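Local coordinates for phenazine biosynthesis protein, PhzF family (Bacillus anthracis, PDB 3EDN) that probably acts as an isomerase-type enzyme of the PhzF family, related to phenazine biosynthesis, on the diaminopimelate epimerase-like fold, at residues 79-84 with 107-112; 164-169 with 233-238; 200-205 with 238-243. One frame throughout, in Å; residues are numbered along the deposited sequence.

Contact 1. Residues 79-84 with 107-112; sequences GTIYAL and IQIGVN
I81 and I109 meet through a methyl group laid against the end of a side chain, a good example of how a helix uses one branched residue to reach a neighbouring strand. The bond from CA to CB of I81 already points at strand 103-111, yet CB itself makes no close approach to it. At CB the side chain forks. The short branch, CG2, stands anti to the backbone N and does all the touching: it lies 3.9 Å from I109 CD1 and 4.2 Å from I109 CG1, so it rests against the outer bond of that isoleucine. The same methyl faces I107 more loosely, with I81 CG2 4.4 Å from I107 CG2. The long branch takes the other course. With CG1 beside the backbone N (chi1 -56°) and a second bend at chi2 (-51°), CD1 turns toward L84, one turn on, I81 CD1 lying 4.0 Å from L84 CD1.

On the strand, I107 and I109 are alternate residues and therefore turn to the same face, I107 CG2 4.3 Å from I109 CG1. The CD1 of I109 extends toward the helix, and the two side chains, I81 and I109, cross at about a right angle. All three isoleucines are buried, and the interface between the segments consists of aliphatic carbon.

L96 and I98 of strand 95-100 and I119 of strand 117-122 also pack on I81, widening the apolar bed beneath helix 74-86. A helix seated by one hydrophobic side on several strands that curl about it is characteristic of the diaminopimelate epimerase-like fold, in which each half of the molecule is built of strands wrapped round a helix.

Contact 2. Residues 164-169 with 233-238; sequences TVIVPV and SGVMGA
V235 and M236 are consecutive residues of helix 230-244 that both lean on I166, and they illustrate how one strand side chain can serve two positions of a helical turn. The segment opens with S233, which faces the other way and bonds through OG to the backbone O of T229, one turn earlier. G234 follows, adding no side chain to the interface.

V235 is the first residue of the segment to point its side chain at the strand. Its CG1, anti to the backbone N, is the branch in contact, 3.8 Å from I166 CG1 and 4.0 Å from I166 CD1. The V235 and I166 side chains run past each other in opposite directions, so the match is made alongside. CG1 of V235 also has T164 beside it, with T164 CG2 4.3 Å away; the hydroxyl of T164 is engaged elsewhere, by OG of S196.

M236, a selenomethionine, starts off to one side of the strand, and its CG meets I166 CD1 at 3.9 Å. Beyond that point the chain bends, and the selenium is not part of the touch. I166 reaches both partners because CG1 lies beside its backbone N and chi2 (-60°) folds CD1 over to M236.

G237 and A238 complete the turn through backbone bonds from their N atoms to the O atoms of S233 and G234.

The axes of strand 164-168 and helix 233-238 come within 9.6 Å and run 52° apart. Strand 163-168 lies between strands 156-159 and 196-201; H198 of the latter packs against M236 and T164, while V256 of strand 251-258 touches M236 and S233, leaving the helix with strands about it in more than one direction.

Contact 3. Residues 200-205 with 238-243; sequences ICLETY and AYYATY
Y239 and Y240 present their rings to I200 and L202 in different ways, a reminder that adjacent helical residues need not use an aromatic group alike. I200 CD1 comes obliquely to the Y239 ring, 3.8 Å from CE2, while one face of that ring receives Y243, whose CD2 stands 3.3 Å above the plane, displaced from the ring centre toward its edge atoms. The Y240 ring is met at its edge: L202 CD2 lies near the ring plane, 4.2 Å from CE1. The Y243 ring in turn has CG2 of T242 over the centre of one face.

I200 has CG1 between its backbone N and carbonyl carbon (chi1 66°), and the extended chi2 brings CD1 to the tyrosine. The helix includes a wider pi-type turn at 240-243. Y239 O accepts from N of both T242 and Y243, and T242 OG1 donates to A238 O at 2.6 Å, tilted 30° from the carbonyl plane.

Y239 OH bonds to the backbone O of P154. I166 and P168 of strand 163-168 pack on Y239, whereas M211, M252 and L254 gather round Y240, so the end of helix 230-244 spans strands 163-168, 196-201, 211-216 and 251-258.

In the fold
From the N terminus, contact 1 comes first and closes a short loop: helix 74-86 is followed by strand 95-100 and then by strand 103-111, which turns back to it. The chain finishes this loop before either of the others opens. Strand 163-168 then begins contact 2 and strand 196-201 begins contact 3; helix 230-244 completes them in the same order, so the two loops cross. They share A238, their centres are about 7 Å apart, and their strands pair in parallel, while contact 1 is centred about 25 Å from the centre of each. Contacts 1 and 2 lie on opposite sides of the chain's centre, each seating a different helix on its own strands.

Contact 1. Residues 79-84 with 107-112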
ATOM      1  N   GLY A  79     -16.096   3.509  14.642  1.00  8.78           N
ATOM      2  CA  GLY A  79     -16.164   2.070  14.860  1.00  9.98           C
ATOM      3  C   GLY A  79     -14.803   1.463  15.161  1.00  9.20           C
ATOM      4  O   GLY A  79     -14.659   0.607  16.048  1.00  9.23           O
ATOM      5  N   THR A  80     -13.790   1.919  14.439  1.00  7.67           N
ATOM      6  CA  THR A  80     -12.451   1.311  14.561  1.00  8.10           C
ATOM      7  C   THR A  80     -11.790   1.649  15.891  1.00  8.64           C
ATOM      8  O   THR A  80     -11.273   0.765  16.582  1.00  8.89           O
ATOM      9  CB  THR A  80     -11.541   1.696  13.386  1.00  8.27           C
ATOM     10  OG1 THR A  80     -12.133   1.245  12.160  1.00  9.04           O
ATOM     11  CG2 THR A  80     -10.155   1.069  13.518  1.00  8.44           C
ATOM     12  N   ILE A  81     -11.820   2.921  16.280  1.00  8.52           N
ATOM     13  CA  ILE A  81     -11.229   3.274  17.562  1.00  8.77           C
ATOM     14  C   ILE A  81     -12.029   2.645  18.705  1.00  8.15           C
ATOM     15  O   ILE A  81     -11.450   2.184  19.680  1.00  9.19           O
ATOM     16  CB  ILE A  81     -11.079   4.785  17.750  1.00  8.87           C
ATOM     17  CG1 ILE A  81     -10.271   5.387  16.604  1.00  9.18           C
ATOM     18  CG2 ILE A  81     -10.419   5.096  19.106  1.00  9.52           C
ATOM     19  CD1 ILE A  81      -8.949   4.688  16.344  1.00 10.61           C
ATOM     20  N   TYR A  82     -13.354   2.629  18.606  1.00  7.55           N
ATOM     21  CA  TYR A  82     -14.141   1.935  19.621  1.00  8.28           C
ATOM     22  C   TYR A  82     -13.682   0.465  19.756  1.00  8.13           C
ATOM     23  O   TYR A  82     -13.487  -0.050  20.868  1.00  9.78           O
ATOM     24  CB  TYR A  82     -15.629   1.973  19.256  1.00  9.19           C
ATOM     25  CG  TYR A  82     -16.474   1.247  20.270  1.00  9.33           C
ATOM     26  CD1 TYR A  82     -17.035   1.913  21.359  1.00  9.57           C
ATOM     27  CD2 TYR A  82     -16.674  -0.125  20.166  1.00  8.91           C
ATOM     28  CE1 TYR A  82     -17.787   1.237  22.307  1.00 10.19           C
ATOM     29  CE2 TYR A  82     -17.445  -0.811  21.104  1.00  9.57           C
ATOM     30  CZ  TYR A  82     -17.985  -0.126  22.170  1.00  9.58           C
ATOM     31  OH  TYR A  82     -18.722  -0.839  23.088  1.00 11.75           O
ATOM     32  N   ALA A  83     -13.551  -0.229  18.630  1.00  8.11           N
ATOM     33  CA  ALA A  83     -13.139  -1.628  18.675  1.00  8.34           C
ATOM     34  C   ALA A  83     -11.747  -1.791  19.280  1.00  8.56           C
ATOM     35  O   ALA A  83     -11.528  -2.650  20.145  1.00  9.82           O
ATOM     36  CB  ALA A  83     -13.192  -2.219  17.284  1.00  8.15           C
ATOM     37  N   LEU A  84     -10.804  -0.962  18.849  1.00  8.83           N
ATOM     38  CA  LEU A  84      -9.454  -1.049  19.429  1.00  9.11           C
ATOM     39  C   LEU A  84      -9.484  -0.828  20.931  1.00  9.67           C
ATOM     40  O   LEU A  84      -8.856  -1.562  21.696  1.00  9.68           O
ATOM     41  CB  LEU A  84      -8.503  -0.040  18.781  1.00  9.93           C
ATOM     42  CG  LEU A  84      -8.145  -0.242  17.312  1.00  9.04           C
ATOM     43  CD1 LEU A  84      -7.472   0.976  16.724  1.00  8.34           C
ATOM     44  CD2 LEU A  84      -7.202  -1.445  17.173  1.00  8.94           C
ATOM     45  N   ILE A 107      -8.196  12.532  18.322  1.00 13.30           N
ATOM     46  CA  ILE A 107      -9.385  11.806  18.753  1.00 12.91           C
ATOM     47  C   ILE A 107      -9.454  11.794  20.261  1.00 12.79           C
ATOM     48  O   ILE A 107      -8.432  11.593  20.916  1.00 14.52           O
ATOM     49  CB  ILE A 107      -9.295  10.331  18.285  1.00 14.27           C
ATOM     50  CG1 ILE A 107      -9.143  10.257  16.765  1.00 15.60           C
ATOM     51  CG2 ILE A 107     -10.452   9.475  18.831  1.00 15.13           C
ATOM     52  CD1 ILE A 107     -10.234  10.934  15.967  1.00 15.10           C
ATOM     53  N   GLN A 108     -10.641  12.029  20.828  1.00 11.50           N
ATOM     54  CA  GLN A 108     -10.832  11.888  22.270  1.00 12.75           C
ATOM     55  C   GLN A 108     -11.630  10.634  22.543  1.00 13.20           C
ATOM     56  O   GLN A 108     -12.569  10.321  21.831  1.00 14.41           O
ATOM     57  CB  GLN A 108     -11.602  13.079  22.835  1.00 14.87           C
ATOM     58  CG  GLN A 108     -11.168  14.403  22.276  1.00 17.88           C
ATOM     59  CD  GLN A 108      -9.706  14.662  22.506  1.00 20.26           C
ATOM     60  OE1 GLN A 108      -9.170  14.357  23.578  1.00 22.17           O
ATOM     61  NE2 GLN A 108      -9.041  15.233  21.507  1.00 20.09           N
ATOM     62  N   ILE A 109     -11.260   9.930  23.599  1.00 12.55           N
ATOM     63  CA  ILE A 109     -11.941   8.715  23.987  1.00 13.73           C
ATOM     64  C   ILE A 109     -12.512   8.943  25.371  1.00 15.15           C
ATOM     65  O   ILE A 109     -11.768   9.235  26.319  1.00 15.85           O
ATOM     66  CB  ILE A 109     -10.975   7.518  23.998  1.00 14.00           C
ATOM     67  CG1 ILE A 109     -10.317   7.385  22.622  1.00 15.14           C
ATOM     68  CG2 ILE A 109     -11.730   6.250  24.423  1.00 14.23           C
ATOM     69  CD1 ILE A 109      -9.135   6.422  22.560  1.00 15.57           C
ATOM     70  N   GLY A 110     -13.833   8.834  25.476  1.00 15.62           N
ATOM     71  CA  GLY A 110     -14.515   9.136  26.724  1.00 16.83           C
ATOM     72  C   GLY A 110     -15.528   8.060  27.049  1.00 18.11           C
ATOM     73  O   GLY A 110     -15.624   7.060  26.349  1.00 17.46           O
ATOM     74  N   VAL A 111     -16.263   8.259  28.133  1.00 20.67           N
ATOM     75  CA  VAL A 111     -17.365   7.380  28.492  1.00 22.89           C
ATOM     76  C   VAL A 111     -18.589   8.239  28.742  1.00 23.71           C
ATOM     77  O   VAL A 111     -18.494   9.260  29.431  1.00 24.71           O
ATOM     78  CB  VAL A 111     -17.061   6.576  29.766  1.00 23.25           C
ATOM     79  CG1 VAL A 111     -15.797   5.753  29.594  1.00 24.19           C
ATOM     80  CG2 VAL A 111     -16.943   7.513  30.977  1.00 24.35           C
ATOM     81  N   ASN A 112     -19.730   7.847  28.180  1.00 23.51           N
ATOM     82  CA  ASN A 112     -20.967   8.586  28.421  1.00 24.83           C
ATOM     83  C   ASN A 112     -21.594   8.191  29.763  1.00 25.23           C
ATOM     84  O   ASN A 112     -20.988   7.447  30.536  1.00 25.48           O
ATOM     85  CB  ASN A 112     -21.952   8.440  27.256  1.00 25.27           C
ATOM     86  CG  ASN A 112     -22.785   7.178  27.342  1.00 25.41           C
ATOM     87  OD1 ASN A 112     -22.444   6.240  28.065  1.00 25.30           O
ATOM     88  ND2 ASN A 112     -23.891   7.149  26.600  1.00 25.54           N
TER

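Contact 2. Residues 164-169 with 233-238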
ATOM      1  N   THR A 164     -24.754  18.826   2.314  1.00 11.70           N
ATOM      2  CA  THR A 164     -26.088  18.215   2.359  1.00 11.68           C
ATOM      3  C   THR A 164     -27.140  19.336   2.416  1.00 12.97           C
ATOM      4  O   THR A 164     -26.811  20.469   2.741  1.00 13.46           O
ATOM      5  CB  THR A 164     -26.216  17.244   3.561  1.00 12.02           C
ATOM      6  OG1 THR A 164     -27.323  16.365   3.359  1.00 10.99           O
ATOM      7  CG2 THR A 164     -26.366  18.005   4.888  1.00 10.73           C
ATOM      8  N   VAL A 165     -28.384  19.020   2.080  1.00 11.95           N
ATOM      9  CA  VAL A 165     -29.475  19.995   2.192  1.00 11.43           C
ATOM     10  C   VAL A 165     -30.313  19.642   3.406  1.00 10.70           C
ATOM     11  O   VAL A 165     -30.908  18.553   3.470  1.00 11.70           O
ATOM     12  CB  VAL A 165     -30.393  20.023   0.934  1.00 11.54           C
ATOM     13  CG1 VAL A 165     -31.374  21.185   1.019  1.00 12.83           C
ATOM     14  CG2 VAL A 165     -29.564  20.150  -0.346  1.00 11.52           C
ATOM     15  N   ILE A 166     -30.346  20.552   4.377  1.00 10.08           N
ATOM     16  CA  ILE A 166     -31.200  20.384   5.535  1.00 10.89           C
ATOM     17  C   ILE A 166     -32.609  20.853   5.144  1.00 11.28           C
ATOM     18  O   ILE A 166     -32.803  22.032   4.836  1.00 11.55           O
ATOM     19  CB  ILE A 166     -30.681  21.229   6.726  1.00 10.73           C
ATOM     20  CG1 ILE A 166     -29.259  20.793   7.155  1.00 10.71           C
ATOM     21  CG2 ILE A 166     -31.652  21.156   7.897  1.00 10.79           C
ATOM     22  CD1 ILE A 166     -29.173  19.307   7.594  1.00 11.24           C
ATOM     23  N   VAL A 167     -33.571  19.931   5.150  1.00 11.37           N
ATOM     24  CA  VAL A 167     -34.952  20.190   4.750  1.00 11.66           C
ATOM     25  C   VAL A 167     -35.905  19.950   5.938  1.00 11.44           C
ATOM     26  O   VAL A 167     -36.285  18.801   6.219  1.00 11.78           O
ATOM     27  CB  VAL A 167     -35.366  19.261   3.594  1.00 11.17           C
ATOM     28  CG1 VAL A 167     -36.782  19.601   3.117  1.00 11.43           C
ATOM     29  CG2 VAL A 167     -34.383  19.382   2.440  1.00 13.04           C
ATOM     30  N   PRO A 168     -36.279  21.022   6.650  1.00 11.46           N
ATOM     31  CA  PRO A 168     -37.209  20.844   7.774  1.00 10.98           C
ATOM     32  C   PRO A 168     -38.596  20.376   7.315  1.00 11.89           C
ATOM     33  O   PRO A 168     -39.208  21.002   6.428  1.00 11.78           O
ATOM     34  CB  PRO A 168     -37.272  22.241   8.406  1.00 11.10           C
ATOM     35  CG  PRO A 168     -35.956  22.920   7.965  1.00 11.64           C
ATOM     36  CD  PRO A 168     -35.792  22.416   6.548  1.00 10.42           C
ATOM     37  N   VAL A 169     -39.067  19.273   7.898  1.00 12.23           N
ATOM     38  CA  VAL A 169     -40.428  18.772   7.659  1.00 11.90           C
ATOM     39  C   VAL A 169     -41.247  18.797   8.962  1.00 11.95           C
ATOM     40  O   VAL A 169     -40.698  18.963  10.054  1.00 11.93           O
ATOM     41  CB  VAL A 169     -40.434  17.370   6.979  1.00 12.52           C
ATOM     42  CG1 VAL A 169     -39.668  17.411   5.656  1.00 12.79           C
ATOM     43  CG2 VAL A 169     -39.846  16.337   7.910  1.00 12.70           C
ATOM     44  N   SER A 233     -24.859  14.875  10.549  1.00 10.45           N
ATOM     45  CA  SER A 233     -25.223  15.125  11.936  1.00  9.56           C
ATOM     46  C   SER A 233     -24.537  16.376  12.440  1.00  9.86           C
ATOM     47  O   SER A 233     -25.144  17.179  13.158  1.00  9.46           O
ATOM     48  CB  SER A 233     -24.794  13.955  12.813  1.00 10.74           C
ATOM     49  OG  SER A 233     -25.490  12.788  12.423  1.00 12.24           O
ATOM     50  N   GLY A 234     -23.267  16.538  12.076  1.00  9.26           N
ATOM     51  CA  GLY A 234     -22.535  17.743  12.456  1.00  9.17           C
ATOM     52  C   GLY A 234     -23.203  18.990  11.894  1.00  8.63           C
ATOM     53  O   GLY A 234     -23.340  20.019  12.592  1.00  9.68           O
ATOM     54  N   VAL A 235     -23.619  18.922  10.629  1.00  9.19           N
ATOM     55  CA  VAL A 235     -24.376  20.020  10.021  1.00  9.30           C
ATOM     56  C   VAL A 235     -25.666  20.287  10.788  1.00  9.18           C
ATOM     57  O   VAL A 235     -25.988  21.445  11.050  1.00  9.49           O
ATOM     58  CB  VAL A 235     -24.653  19.758   8.533  1.00  8.80           C
ATOM     59  CG1 VAL A 235     -25.517  20.874   7.930  1.00  9.10           C
ATOM     60  CG2 VAL A 235     -23.329  19.639   7.792  1.00  9.34           C
HETATM   61  N   MSE A 236     -26.374  19.233  11.195  1.00  8.70           N
HETATM   62  CA  MSE A 236     -27.617  19.413  11.942  1.00  9.36           C
HETATM   63  C   MSE A 236     -27.364  20.132  13.257  1.00  9.86           C
HETATM   64  O   MSE A 236     -28.177  20.956  13.673  1.00  9.91           O
HETATM   65  CB  MSE A 236     -28.290  18.068  12.227  1.00  9.39           C
HETATM   66  CG  MSE A 236     -28.856  17.404  11.005  1.00 10.68           C
HETATM   67 SE   MSE A 236     -29.355  15.558  11.359  0.75 12.50          SE
HETATM   68  CE  MSE A 236     -30.822  15.911  12.593  1.00 11.56           C
ATOM     69  N   GLY A 237     -26.249  19.816  13.916  1.00  9.52           N
ATOM     70  CA  GLY A 237     -25.912  20.490  15.180  1.00  9.45           C
ATOM     71  C   GLY A 237     -25.660  21.970  14.961  1.00 10.07           C
ATOM     72  O   GLY A 237     -26.135  22.817  15.726  1.00 11.28           O
ATOM     73  N   ALA A 238     -24.889  22.287  13.926  1.00  9.86           N
ATOM     74  CA  ALA A 238     -24.628  23.687  13.598  1.00 10.71           C
ATOM     75  C   ALA A 238     -25.922  24.400  13.253  1.00 10.45           C
ATOM     76  O   ALA A 238     -26.110  25.558  13.609  1.00 11.61           O
ATOM     77  CB  ALA A 238     -23.663  23.791  12.446  1.00 10.12           C
TER

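Contact 3. Residues 200-205 with 238-243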
ATOM      1  N   ILE A 200     -35.176  16.892   8.183  1.00 10.10           N
ATOM      2  CA  ILE A 200     -35.106  16.881   9.636  1.00 10.46           C
ATOM      3  C   ILE A 200     -36.436  17.285  10.271  1.00 11.16           C
ATOM      4  O   ILE A 200     -37.280  17.935   9.627  1.00 11.42           O
ATOM      5  CB  ILE A 200     -33.995  17.816  10.187  1.00 11.43           C
ATOM      6  CG1 ILE A 200     -34.314  19.289   9.886  1.00 12.34           C
ATOM      7  CG2 ILE A 200     -32.641  17.404   9.632  1.00 10.65           C
ATOM      8  CD1 ILE A 200     -33.477  20.277  10.634  1.00 15.44           C
ATOM      9  N   CYS A 201     -36.639  16.859  11.511  1.00 10.82           N
ATOM     10  CA  CYS A 201     -37.696  17.453  12.349  1.00 11.00           C
ATOM     11  C   CYS A 201     -37.300  17.402  13.820  1.00 10.90           C
ATOM     12  O   CYS A 201     -36.382  16.669  14.200  1.00 12.10           O
ATOM     13  CB  CYS A 201     -39.049  16.780  12.130  1.00 11.00           C
ATOM     14  SG  CYS A 201     -39.069  15.010  12.467  1.00 12.11           S
ATOM     15  N   LEU A 202     -37.961  18.197  14.662  1.00 11.79           N
ATOM     16  CA  LEU A 202     -37.602  18.219  16.080  1.00 12.95           C
ATOM     17  C   LEU A 202     -38.287  17.109  16.882  1.00 13.12           C
ATOM     18  O   LEU A 202     -37.791  16.726  17.953  1.00 14.46           O
ATOM     19  CB  LEU A 202     -37.899  19.582  16.715  1.00 13.79           C
ATOM     20  CG  LEU A 202     -37.099  20.757  16.133  1.00 15.87           C
ATOM     21  CD1 LEU A 202     -37.365  22.040  16.939  1.00 17.55           C
ATOM     22  CD2 LEU A 202     -35.613  20.435  16.065  1.00 17.41           C
ATOM     23  N   GLU A 203     -39.414  16.600  16.387  1.00 12.35           N
ATOM     24  CA  GLU A 203     -40.032  15.405  16.985  1.00 13.31           C
ATOM     25  C   GLU A 203     -39.087  14.217  16.822  1.00 12.70           C
ATOM     26  O   GLU A 203     -38.538  14.025  15.746  1.00 12.88           O
ATOM     27  CB  GLU A 203     -41.382  15.067  16.333  1.00 12.66           C
ATOM     28  CG  GLU A 203     -42.100  13.925  17.055  1.00 14.61           C
ATOM     29  CD  GLU A 203     -43.359  13.408  16.352  1.00 15.70           C
ATOM     30  OE1 GLU A 203     -43.579  13.682  15.167  1.00 14.87           O
ATOM     31  OE2 GLU A 203     -44.134  12.674  17.004  1.00 19.30           O
ATOM     32  N   THR A 204     -38.934  13.409  17.868  1.00 12.94           N
ATOM     33  CA  THR A 204     -38.013  12.274  17.797  1.00 12.84           C
ATOM     34  C   THR A 204     -38.620  10.983  18.337  1.00 13.23           C
ATOM     35  O   THR A 204     -39.539  11.010  19.176  1.00 15.03           O
ATOM     36  CB  THR A 204     -36.712  12.558  18.573  1.00 13.71           C
ATOM     37  OG1 THR A 204     -37.020  12.808  19.948  1.00 13.97           O
ATOM     38  CG2 THR A 204     -35.977  13.780  18.022  1.00 13.68           C
ATOM     39  N   TYR A 205     -38.097   9.855  17.862  1.00 13.45           N
ATOM     40  CA  TYR A 205     -38.495   8.558  18.394  1.00 14.80           C
ATOM     41  C   TYR A 205     -37.861   8.282  19.753  1.00 16.36           C
ATOM     42  O   TYR A 205     -38.496   7.684  20.626  1.00 18.07           O
ATOM     43  CB  TYR A 205     -38.094   7.434  17.436  1.00 16.30           C
ATOM     44  CG  TYR A 205     -38.874   7.408  16.150  1.00 16.62           C
ATOM     45  CD1 TYR A 205     -40.208   7.003  16.129  1.00 16.97           C
ATOM     46  CD2 TYR A 205     -38.280   7.767  14.946  1.00 15.68           C
ATOM     47  CE1 TYR A 205     -40.938   6.974  14.935  1.00 17.11           C
ATOM     48  CE2 TYR A 205     -38.993   7.738  13.757  1.00 16.14           C
ATOM     49  CZ  TYR A 205     -40.319   7.337  13.758  1.00 16.88           C
ATOM     50  OH  TYR A 205     -41.012   7.319  12.565  1.00 18.70           O
ATOM     51  N   ALA A 238     -24.889  22.287  13.926  1.00  9.86           N
ATOM     52  CA  ALA A 238     -24.628  23.687  13.598  1.00 10.71           C
ATOM     53  C   ALA A 238     -25.922  24.400  13.253  1.00 10.45           C
ATOM     54  O   ALA A 238     -26.110  25.558  13.609  1.00 11.61           O
ATOM     55  CB  ALA A 238     -23.663  23.791  12.446  1.00 10.12           C
ATOM     56  N   TYR A 239     -26.783  23.719  12.511  1.00 10.39           N
ATOM     57  CA  TYR A 239     -28.071  24.263  12.121  1.00 10.83           C
ATOM     58  C   TYR A 239     -28.902  24.553  13.370  1.00 11.80           C
ATOM     59  O   TYR A 239     -29.493  25.627  13.507  1.00 12.33           O
ATOM     60  CB  TYR A 239     -28.783  23.259  11.207  1.00 11.10           C
ATOM     61  CG  TYR A 239     -30.113  23.727  10.688  1.00 10.46           C
ATOM     62  CD1 TYR A 239     -30.228  24.295   9.421  1.00 10.70           C
ATOM     63  CD2 TYR A 239     -31.266  23.570  11.444  1.00 10.58           C
ATOM     64  CE1 TYR A 239     -31.458  24.712   8.940  1.00 10.96           C
ATOM     65  CE2 TYR A 239     -32.500  23.982  10.966  1.00 11.01           C
ATOM     66  CZ  TYR A 239     -32.586  24.570   9.735  1.00 11.06           C
ATOM     67  OH  TYR A 239     -33.821  24.939   9.281  1.00 11.74           O
ATOM     68  N   TYR A 240     -28.945  23.604  14.300  1.00 11.40           N
ATOM     69  CA  TYR A 240     -29.711  23.755  15.535  1.00 12.60           C
ATOM     70  C   TYR A 240     -29.244  24.972  16.308  1.00 13.54           C
ATOM     71  O   TYR A 240     -30.063  25.774  16.769  1.00 12.77           O
ATOM     72  CB  TYR A 240     -29.516  22.495  16.378  1.00 14.10           C
ATOM     73  CG  TYR A 240     -30.399  22.342  17.597  1.00 14.54           C
ATOM     74  CD1 TYR A 240     -31.707  21.903  17.477  1.00 14.16           C
ATOM     75  CD2 TYR A 240     -29.902  22.594  18.866  1.00 15.78           C
ATOM     76  CE1 TYR A 240     -32.511  21.727  18.587  1.00 15.10           C
ATOM     77  CE2 TYR A 240     -30.691  22.423  19.986  1.00 16.90           C
ATOM     78  CZ  TYR A 240     -31.993  21.992  19.839  1.00 16.26           C
ATOM     79  OH  TYR A 240     -32.790  21.815  20.947  1.00 18.49           O
ATOM     80  N   ALA A 241     -27.931  25.112  16.436  1.00 13.51           N
ATOM     81  CA  ALA A 241     -27.334  26.222  17.175  1.00 14.89           C
ATOM     82  C   ALA A 241     -27.532  27.560  16.460  1.00 16.84           C
ATOM     83  O   ALA A 241     -27.436  28.602  17.096  1.00 17.64           O
ATOM     84  CB  ALA A 241     -25.840  25.959  17.408  1.00 14.61           C
ATOM     85  N   THR A 242     -27.797  27.527  15.153  1.00 18.31           N
ATOM     86  CA  THR A 242     -27.897  28.747  14.342  1.00 21.21           C
ATOM     87  C   THR A 242     -29.349  29.195  14.132  1.00 22.36           C
ATOM     88  O   THR A 242     -29.621  30.408  14.079  1.00 24.16           O
ATOM     89  CB  THR A 242     -27.179  28.566  12.974  1.00 21.79           C
ATOM     90  OG1 THR A 242     -25.824  28.143  13.191  1.00 23.85           O
ATOM     91  CG2 THR A 242     -27.155  29.885  12.183  1.00 23.32           C
ATOM     92  N   TYR A 243     -30.277  28.240  14.042  1.00 22.35           N
ATOM     93  CA  TYR A 243     -31.677  28.537  13.715  1.00 22.76           C
ATOM     94  C   TYR A 243     -32.701  28.148  14.774  1.00 23.80           C
ATOM     95  O   TYR A 243     -33.822  28.669  14.776  1.00 24.52           O
ATOM     96  CB  TYR A 243     -32.081  27.840  12.406  1.00 22.47           C
ATOM     97  CG  TYR A 243     -31.256  28.228  11.202  1.00 22.46           C
ATOM     98  CD1 TYR A 243     -31.440  29.455  10.569  1.00 22.46           C
ATOM     99  CD2 TYR A 243     -30.299  27.367  10.690  1.00 22.85           C
ATOM    100  CE1 TYR A 243     -30.686  29.803   9.465  1.00 22.63           C
ATOM    101  CE2 TYR A 243     -29.539  27.707   9.589  1.00 23.25           C
ATOM    102  CZ  TYR A 243     -29.731  28.930   8.980  1.00 23.16           C
ATOM    103  OH  TYR A 243     -28.956  29.256   7.885  1.00 23.36           O
TER